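Local coordinates for putative nuclease YbcO (Escherichia coli K-12, PDB 3G27), which binds zinc and is probably a nuclease of prophage origin, at residues Ser28-Ile33 against Pro45-Ala50; Ile49-Cys54 against Ala82-Ile87; Cys13-Pro18 against Ser55-Glu60. All coordinates share one frame; numbering follows the deposited sequence. Where two conformers were deposited one is given.

Interaction 1 (Ser28-Ile33 against Pro45-Ala50)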
loop_
_atom_site.group_PDB
_atom_site.type_symbol
_atom_site.label_atom_id
_atom_site.label_comp_id
_atom_site.label_asym_id
_atom_site.label_seq_id
_atom_site.Cartn_x
_atom_site.Cartn_y
_atom_site.Cartn_z
ATOM N N SER A 28 -19.736 0.615 1.100
ATOM C CA SER A 28 -18.327 0.312 1.344
ATOM C C SER A 28 -18.162 -1.092 1.805
ATOM O O SER A 28 -18.971 -1.568 2.595
ATOM C CB SER A 28 -17.738 1.218 2.412
ATOM O OG SER A 28 -17.423 2.463 1.826
ATOM N N VAL A 29 -17.105 -1.746 1.329
ATOM C CA VAL A 29 -16.721 -3.058 1.849
ATOM C C VAL A 29 -15.205 -3.120 2.060
ATOM O O VAL A 29 -14.474 -2.245 1.612
ATOM C CB VAL A 29 -17.157 -4.191 0.879
ATOM C CG1 VAL A 29 -18.691 -4.166 0.656
ATOM C CG2 VAL A 29 -16.419 -4.065 -0.448
ATOM N N LEU A 30 -14.740 -4.174 2.720
ATOM C CA LEU A 30 -13.311 -4.458 2.802
ATOM C C LEU A 30 -12.869 -5.148 1.497
ATOM O O LEU A 30 -13.190 -6.296 1.274
ATOM C CB LEU A 30 -13.004 -5.335 4.029
ATOM C CG LEU A 30 -11.529 -5.430 4.373
ATOM C CD1 LEU A 30 -11.038 -4.078 4.792
ATOM C CD2 LEU A 30 -11.303 -6.425 5.457
ATOM N N ALA A 31 -12.158 -4.419 0.638
ATOM C CA ALA A 31 -11.754 -4.896 -0.660
ATOM C C ALA A 31 -10.286 -5.337 -0.570
ATOM O O ALA A 31 -9.401 -4.516 -0.365
ATOM C CB ALA A 31 -11.911 -3.780 -1.679
ATOM N N HIS A 32 -10.040 -6.634 -0.736
ATOM C CA HIS A 32 -8.699 -7.175 -0.686
ATOM C C HIS A 32 -7.833 -6.714 -1.843
ATOM O O HIS A 32 -8.285 -6.644 -2.982
ATOM C CB HIS A 32 -8.755 -8.697 -0.687
ATOM C CG HIS A 32 -9.276 -9.262 0.586
ATOM N ND1 HIS A 32 -10.620 -9.474 0.807
ATOM C CD2 HIS A 32 -8.639 -9.630 1.723
ATOM C CE1 HIS A 32 -10.788 -9.957 2.027
ATOM N NE2 HIS A 32 -9.602 -10.058 2.606
ATOM N N ILE A 33 -6.579 -6.408 -1.537
ATOM C CA ILE A 33 -5.620 -6.013 -2.540
ATOM C C ILE A 33 -4.995 -7.296 -3.081
ATOM O O ILE A 33 -4.603 -8.168 -2.313
ATOM C CB ILE A 33 -4.521 -5.148 -1.920
ATOM C CG1 ILE A 33 -5.097 -3.849 -1.331
ATOM C CG2 ILE A 33 -3.386 -4.903 -2.929
ATOM C CD1 ILE A 33 -5.899 -3.037 -2.231
ATOM N N PRO A 45 -6.567 -14.163 0.552
ATOM C CA PRO A 45 -5.630 -13.136 1.035
ATOM C C PRO A 45 -6.071 -12.483 2.355
ATOM O O PRO A 45 -7.283 -12.422 2.656
ATOM C CB PRO A 45 -5.583 -12.108 -0.111
ATOM C CG PRO A 45 -6.886 -12.269 -0.844
ATOM C CD PRO A 45 -7.515 -13.610 -0.432
ATOM N N PRO A 46 -5.092 -11.991 3.133
ATOM C CA PRO A 46 -5.367 -11.524 4.486
ATOM C C PRO A 46 -6.107 -10.195 4.466
ATOM O O PRO A 46 -5.933 -9.428 3.530
ATOM C CB PRO A 46 -3.971 -11.383 5.104
ATOM C CG PRO A 46 -3.002 -11.385 3.942
ATOM C CD PRO A 46 -3.767 -11.555 2.668
ATOM N N ASP A 47 -6.946 -9.963 5.477
ATOM C CA ASP A 47 -7.803 -8.762 5.576
ATOM C C ASP A 47 -7.013 -7.486 5.873
ATOM O O ASP A 47 -7.503 -6.380 5.614
ATOM C CB ASP A 47 -8.864 -8.925 6.671
ATOM C CG ASP A 47 -9.914 -9.991 6.343
ATOM O OD1 ASP A 47 -10.082 -10.384 5.160
ATOM O OD2 ASP A 47 -10.586 -10.442 7.298
ATOM N N LEU A 48 -5.816 -7.645 6.447
ATOM C CA LEU A 48 -4.870 -6.551 6.611
ATOM C C LEU A 48 -4.548 -5.947 5.247
ATOM O O LEU A 48 -4.553 -4.737 5.085
ATOM C CB LEU A 48 -3.590 -7.058 7.307
ATOM C CG LEU A 48 -2.520 -6.010 7.633
ATOM C CD1 LEU A 48 -3.020 -5.054 8.738
ATOM C CD2 LEU A 48 -1.151 -6.640 7.982
ATOM N N ILE A 49 -4.306 -6.806 4.265
ATOM C CA ILE A 49 -3.915 -6.383 2.927
ATOM C C ILE A 49 -5.187 -6.103 2.111
ATOM O O ILE A 49 -5.507 -6.773 1.128
ATOM C CB ILE A 49 -2.968 -7.423 2.262
ATOM C CG1 ILE A 49 -1.596 -7.455 2.959
ATOM C CG2 ILE A 49 -2.700 -7.055 0.804
ATOM C CD1 ILE A 49 -1.599 -7.731 4.405
ATOM N N ALA A 50 -5.904 -5.080 2.560
ATOM C CA ALA A 50 -7.216 -4.723 2.024
ATOM C C ALA A 50 -7.481 -3.235 2.298
ATOM O O ALA A 50 -6.834 -2.628 3.164
ATOM C CB ALA A 50 -8.314 -5.591 2.651
#
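His32 and Ala50 face each other as an antiparallel non-hydrogen-bonded pair, CA to CA 3.9 Å, where strand 29-32 meets the start of strand 50-53 in a two-stranded antiparallel sheet. Two strands followed by helix 55-61, with a histidine ending the first strand, are consistent with a beta-beta-alpha (His-Me finger) nuclease fold; this histidine is inferred to be the proton acceptor. The packed part lies round Ala50. Its CB sits over one face of the His32 ring and also touches Leu30 CG at 3.7 Å, while Leu30 CD2 reaches past it to Asp47 CB, the two side chains crossing at about a right angle. Beyond the pair, Ile33 N donates to Ile49 O at 2.9 Å, and Ile33 CB rests on Ile49 CG2 at 3.8 Å. Ile49 is the centre of an inverse gamma turn, which leads the chain into strand 50-53, and Met81 of helix 70-90 touches both isoleucines. Looseness is confined to the exposed Pro45 ring, whose CG stays 4.0 Å from His32 CB; Pro45 O nevertheless approaches His32 CD2 to 3.2 Å. His32 CG stands anti to the carbonyl carbon (chi1 -71°), on the side of loop 45-47, and the ring edge meets Pro46 O and Asp47 OD1. Lys6 touches the side chain of His32 and makes a long, weak ion pair with Asp47. The carboxylate is turned 47° from the ring, and its OD1 receives His32 NE2 through the anti lone pair at 2.6 Å, with an N-H...O angle of 143°.

Interaction 2 (Ile49-Cys54 against Ala82-Ile87). With ZN (zinc ion), chain B.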
loop_
_atom_site.group_PDB
_atom_site.type_symbol
_atom_site.label_atom_id
_atom_site.label_comp_id
_atom_site.label_asym_id
_atom_site.label_seq_id
_atom_site.Cartn_x
_atom_site.Cartn_y
_atom_site.Cartn_z
ATOM N N ILE A 49 -4.306 -6.806 4.265
ATOM C CA ILE A 49 -3.915 -6.383 2.927
ATOM C C ILE A 49 -5.187 -6.103 2.111
ATOM O O ILE A 49 -5.507 -6.773 1.128
ATOM C CB ILE A 49 -2.968 -7.423 2.262
ATOM C CG1 ILE A 49 -1.596 -7.455 2.959
ATOM C CG2 ILE A 49 -2.700 -7.055 0.804
ATOM C CD1 ILE A 49 -1.599 -7.731 4.405
ATOM N N ALA A 50 -5.904 -5.080 2.560
ATOM C CA ALA A 50 -7.216 -4.723 2.024
ATOM C C ALA A 50 -7.481 -3.235 2.298
ATOM O O ALA A 50 -6.834 -2.628 3.164
ATOM C CB ALA A 50 -8.314 -5.591 2.651
ATOM N N THR A 51 -8.404 -2.668 1.524
ATOM C CA THR A 51 -8.863 -1.290 1.694
ATOM C C THR A 51 -10.383 -1.231 1.785
ATOM O O THR A 51 -11.072 -2.073 1.232
ATOM C CB THR A 51 -8.392 -0.388 0.524
ATOM O OG1 THR A 51 -8.758 0.975 0.793
ATOM C CG2 THR A 51 -8.974 -0.854 -0.842
ATOM N N ILE A 52 -10.888 -0.224 2.507
ATOM C CA ILE A 52 -12.302 0.147 2.498
ATOM C C ILE A 52 -12.506 0.741 1.112
ATOM O O ILE A 52 -11.748 1.621 0.688
ATOM C CB ILE A 52 -12.648 1.257 3.559
ATOM C CG1 ILE A 52 -12.183 0.880 4.989
ATOM C CG2 ILE A 52 -14.112 1.522 3.593
ATOM C CD1 ILE A 52 -12.104 2.083 5.951
ATOM N N ALA A 53 -13.509 0.260 0.402
ATOM C CA ALA A 53 -13.765 0.723 -0.940
ATOM C C ALA A 53 -15.264 0.708 -1.137
ATOM O O ALA A 53 -15.920 -0.230 -0.709
ATOM C CB ALA A 53 -13.065 -0.208 -1.955
ATOM N N CYS A 54 -15.793 1.762 -1.757
ATOM C CA CYS A 54 -17.180 1.805 -2.227
ATOM C C CYS A 54 -17.337 0.838 -3.373
ATOM O O CYS A 54 -16.349 0.391 -3.931
ATOM C CB CYS A 54 -17.562 3.191 -2.723
ATOM S SG CYS A 54 -16.778 3.697 -4.313
ATOM N N ALA A 82 -3.307 1.797 2.828
ATOM C CA ALA A 82 -2.506 2.485 3.847
ATOM C C ALA A 82 -3.380 3.377 4.739
ATOM O O ALA A 82 -3.250 3.387 5.952
ATOM C CB ALA A 82 -1.398 3.292 3.185
ATOM N N ARG A 83 -4.292 4.114 4.129
ATOM C CA ARG A 83 -5.289 4.899 4.877
ATOM C C ARG A 83 -6.187 4.050 5.788
ATOM O O ARG A 83 -6.394 4.396 6.948
ATOM C CB ARG A 83 -6.147 5.669 3.907
ATOM C CG ARG A 83 -5.381 6.678 3.085
ATOM C CD ARG A 83 -6.342 7.524 2.254
ATOM N NE ARG A 83 -5.606 8.282 1.254
ATOM C CZ ARG A 83 -5.879 8.323 -0.049
ATOM N NH1 ARG A 83 -6.906 7.658 -0.580
ATOM N NH2 ARG A 83 -5.100 9.057 -0.843
ATOM N N THR A 84 -6.692 2.942 5.261
ATOM C CA THR A 84 -7.455 1.951 6.030
ATOM C C THR A 84 -6.719 1.381 7.228
ATOM O O THR A 84 -7.270 1.313 8.318
ATOM C CB THR A 84 -7.846 0.791 5.130
ATOM O OG1 THR A 84 -8.555 1.317 3.993
ATOM C CG2 THR A 84 -8.702 -0.226 5.871
ATOM N N GLN A 85 -5.481 0.952 7.028
ATOM C CA GLN A 85 -4.656 0.450 8.127
ATOM C C GLN A 85 -4.416 1.554 9.127
ATOM O O GLN A 85 -4.409 1.317 10.329
ATOM C CB GLN A 85 -3.328 -0.110 7.608
ATOM C CG GLN A 85 -3.491 -1.380 6.717
ATOM C CD GLN A 85 -2.188 -1.856 6.085
ATOM O OE1 GLN A 85 -1.111 -1.328 6.366
ATOM N NE2 GLN A 85 -2.276 -2.882 5.265
ATOM N N VAL A 86 -4.250 2.777 8.641
ATOM C CA VAL A 86 -4.070 3.897 9.544
ATOM C C VAL A 86 -5.343 4.139 10.370
ATOM O O VAL A 86 -5.261 4.448 11.555
ATOM C CB VAL A 86 -3.679 5.186 8.814
ATOM C CG1 VAL A 86 -3.951 6.399 9.727
ATOM C CG2 VAL A 86 -2.219 5.140 8.373
ATOM N N ILE A 87 -6.504 3.992 9.746
ATOM C CA ILE A 87 -7.777 4.029 10.476
ATOM C C ILE A 87 -7.845 2.925 11.549
ATOM O O ILE A 87 -8.232 3.198 12.693
ATOM C CB ILE A 87 -8.972 3.863 9.531
ATOM C CG1 ILE A 87 -9.182 5.123 8.701
ATOM C CG2 ILE A 87 -10.219 3.522 10.303
ATOM C CD1 ILE A 87 -10.165 4.911 7.550
HETATM ZN ZN ZN B . -14.827 4.942 -3.981
#
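Thr84 of helix 70-90 meets Ile52 of strand 50-53 where this long helix crosses the strand of the two-stranded antiparallel sheet. The two segment axes are nearly perpendicular, at 91°, and approach to 7.1 Å. At the centre, Ile52 N donates to Thr84 OG1 over 3.2 Å in a nearly straight bond (166°), so a strand amide is taken up by a helix side chain. Thr84 OG1 lies anti to its carbonyl carbon, beside the backbone N (chi1 -55°), and also hydrogen-bonds to Gly80 O one turn earlier, which helps to fix the hydroxyl. The same rotation leaves the methyl CG2 against Ile52 CG1 at 3.8 Å, placing an apolar contact next to the polar one. One turn further along the helix, Ile87 CD1 meets Ile52 CD1 at 3.8 Å in a contact between terminal methyls, the two side chains crossing at about a right angle.

Outside this first shell, the Ile52 backbone pairs with Gln14. Gln85 NE2 bonds to Leu48 O, joining the helix to the turn before the strand, and also to Gln85 OE1 of the second subunit, where Val86 packs on Ile49 of that subunit, so the helix serves the dimer interface as well as the strand. At the far end of the strand, Cys54 occupies the N-cap position of helix 55-61, where its side chain caps a backbone N and its SG binds the zinc ion at 2.3 Å.

Interaction 3 (Cys13-Pro18 against Ser55-Glu60). With ZN (zinc ion), chain B.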
loop_
_atom_site.group_PDB
_atom_site.type_symbol
_atom_site.label_atom_id
_atom_site.label_comp_id
_atom_site.label_asym_id
_atom_site.label_seq_id
_atom_site.Cartn_x
_atom_site.Cartn_y
_atom_site.Cartn_z
ATOM N N CYS A 13 -15.124 5.480 1.730
ATOM C CA CYS A 13 -14.187 4.906 0.768
ATOM C C CYS A 13 -12.838 5.569 0.943
ATOM O O CYS A 13 -12.755 6.785 0.998
ATOM C CB CYS A 13 -14.688 5.137 -0.658
ATOM S SG CYS A 13 -13.711 4.377 -1.952
ATOM N N GLN A 14 -11.787 4.758 1.041
ATOM C CA GLN A 14 -10.417 5.257 1.121
ATOM C C GLN A 14 -9.685 5.209 -0.213
ATOM O O GLN A 14 -8.562 5.677 -0.292
ATOM C CB GLN A 14 -9.635 4.477 2.169
ATOM C CG GLN A 14 -10.201 4.595 3.566
ATOM C CD GLN A 14 -10.228 6.052 4.041
ATOM O OE1 GLN A 14 -9.203 6.727 4.044
ATOM N NE2 GLN A 14 -11.412 6.542 4.417
ATOM N N VAL A 15 -10.321 4.663 -1.256
ATOM C CA VAL A 15 -9.678 4.519 -2.583
ATOM C C VAL A 15 -9.919 5.809 -3.368
ATOM O O VAL A 15 -8.990 6.423 -3.883
ATOM C CB VAL A 15 -10.245 3.324 -3.394
ATOM C CG1 VAL A 15 -9.643 3.295 -4.783
ATOM C CG2 VAL A 15 -10.005 2.008 -2.698
ATOM N N ARG A 16 -11.185 6.197 -3.467
ATOM C CA ARG A 16 -11.579 7.486 -4.038
ATOM C C ARG A 16 -10.988 7.801 -5.416
ATOM O O ARG A 16 -10.416 8.877 -5.610
ATOM C CB ARG A 16 -11.224 8.613 -3.061
ATOM C CG ARG A 16 -11.363 8.218 -1.586
ATOM C CD ARG A 16 -11.528 9.441 -0.697
ATOM N NE ARG A 16 -11.080 9.218 0.676
ATOM C CZ ARG A 16 -9.910 9.633 1.142
ATOM N NH1 ARG A 16 -9.577 9.404 2.406
ATOM N NH2 ARG A 16 -9.074 10.284 0.341
ATOM N N ILE A 17 -11.146 6.887 -6.375
ATOM C CA ILE A 17 -10.738 7.160 -7.745
ATOM C C ILE A 17 -11.685 8.237 -8.277
ATOM O O ILE A 17 -12.921 8.071 -8.257
ATOM C CB ILE A 17 -10.798 5.917 -8.656
ATOM C CG1 ILE A 17 -9.847 4.837 -8.148
ATOM C CG2 ILE A 17 -10.442 6.322 -10.082
ATOM C CD1 ILE A 17 -10.025 3.476 -8.762
ATOM N N PRO A 18 -11.130 9.356 -8.742
ATOM C CA PRO A 18 -12.032 10.383 -9.231
ATOM C C PRO A 18 -12.983 9.885 -10.308
ATOM O O PRO A 18 -12.592 9.110 -11.158
ATOM C CB PRO A 18 -11.080 11.438 -9.798
ATOM C CG PRO A 18 -9.822 11.265 -8.987
ATOM C CD PRO A 18 -9.719 9.807 -8.768
ATOM N N SER A 55 -18.583 0.524 -3.724
ATOM C CA SER A 55 -18.868 -0.526 -4.676
ATOM C C SER A 55 -18.194 -0.298 -6.028
ATOM O O SER A 55 -17.694 -1.232 -6.655
ATOM C CB SER A 55 -20.382 -0.699 -4.839
ATOM O OG SER A 55 -21.052 0.520 -5.155
ATOM N N ALA A 56 -18.162 0.961 -6.442
ATOM C CA ALA A 56 -17.583 1.375 -7.719
ATOM C C ALA A 56 -16.078 1.244 -7.737
ATOM O O ALA A 56 -15.482 0.724 -8.668
ATOM C CB ALA A 56 -17.974 2.816 -7.996
ATOM N N CYS A 57 -15.450 1.757 -6.701
ATOM C CA CYS A 57 -13.989 1.670 -6.607
ATOM C C CYS A 57 -13.546 0.224 -6.464
ATOM O O CYS A 57 -12.555 -0.184 -7.024
ATOM C CB CYS A 57 -13.485 2.516 -5.433
ATOM S SG CYS A 57 -13.432 4.267 -5.793
ATOM N N HIS A 58 -14.320 -0.578 -5.739
ATOM C CA HIS A 58 -14.017 -1.980 -5.604
ATOM C C HIS A 58 -13.997 -2.661 -6.976
ATOM O O HIS A 58 -13.055 -3.352 -7.310
ATOM C CB HIS A 58 -15.076 -2.594 -4.712
ATOM C CG HIS A 58 -14.830 -4.011 -4.352
ATOM N ND1 HIS A 58 -15.832 -4.828 -3.878
ATOM C CD2 HIS A 58 -13.697 -4.756 -4.361
ATOM C CE1 HIS A 58 -15.317 -6.021 -3.610
ATOM N NE2 HIS A 58 -14.029 -6.003 -3.899
ATOM N N ASP A 59 -15.038 -2.468 -7.781
ATOM C CA ASP A 59 -15.092 -3.086 -9.111
ATOM C C ASP A 59 -13.933 -2.635 -9.998
ATOM O O ASP A 59 -13.369 -3.423 -10.723
ATOM C CB ASP A 59 -16.411 -2.798 -9.772
ATOM C CG ASP A 59 -17.586 -3.493 -9.082
ATOM O OD1 ASP A 59 -17.341 -4.449 -8.327
ATOM O OD2 ASP A 59 -18.769 -3.102 -9.312
ATOM N N GLU A 60 -13.541 -1.384 -9.875
ATOM C CA GLU A 60 -12.415 -0.817 -10.654
ATOM C C GLU A 60 -11.070 -1.327 -10.208
ATOM O O GLU A 60 -10.237 -1.676 -11.045
ATOM C CB GLU A 60 -12.417 0.696 -10.591
ATOM C CG GLU A 60 -11.360 1.415 -11.485
ATOM C CD GLU A 60 -11.668 1.393 -12.976
ATOM O OE1 GLU A 60 -12.841 1.205 -13.377
ATOM O OE2 GLU A 60 -10.715 1.572 -13.759
HETATM ZN ZN ZN B . -14.827 4.942 -3.981
#
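A four-cysteine zinc site joins the loop 13-18 to the first turns of helix 55-61: Cys13 and Cys57 supply one ligand each across this contact, and Cys21 and Cys54 complete the set. Cys54 and Cys57 form the CxxC pair at the start of the helix. Both SG atoms, of Cys13 and of Cys57, lie 2.4 Å from the zinc ion. Cys13 brings its sulfur there with SG anti to the backbone N (chi1 -175°), whereas in Cys57 SG is anti to the carbonyl carbon (chi1 -78°). The loop folds round the two sulfurs and turns its amides to them. Arg16 N donates to Cys13 SG in a nearly straight bond (169°), Val15 N makes a weaker one to the same atom, and Ile17 N donates to Cys57 SG across the contact at 3.5 Å. Apolar groups close in beside the site: Val15 CB lies 3.9 Å from Cys57 CB, and Ile17 CD1 rests on Glu60 CG at 3.7 Å, these latter two side chains crossing at about a right angle. The Glu60 carboxylate is engaged elsewhere, by Thr65, Phe67, Val68 and Arg63. Peptide N-H groups directed at metal-bound sulfur would be expected to offset part of the negative charge on these two thiolates and to steady the loop round the zinc, consistent with a mainly structural metal.

Interactions 1 and 2 share Ile49 and Ala50 and meet along the two-stranded sheet, where Ala31 N lies 2.7 Å from Thr51 O and Val29 N 2.8 Å from Ala53 O, both probable hydrogen bonds. Interaction 2 continues into interaction 3 through Cys54, which binds the same zinc ion as Cys13 and Cys57; Arg83 NH1 also approaches Gln14 O to 2.6 Å. Interactions 1 and 3 have centres about 13 Å apart, yet Ala31 CB touches His58 CD2 at 3.4 Å. Strand 29-32, carrying the predicted proton acceptor His32, thus packs on the zinc-bound helix, with the Ala31 side chain about 9 Å from the metal.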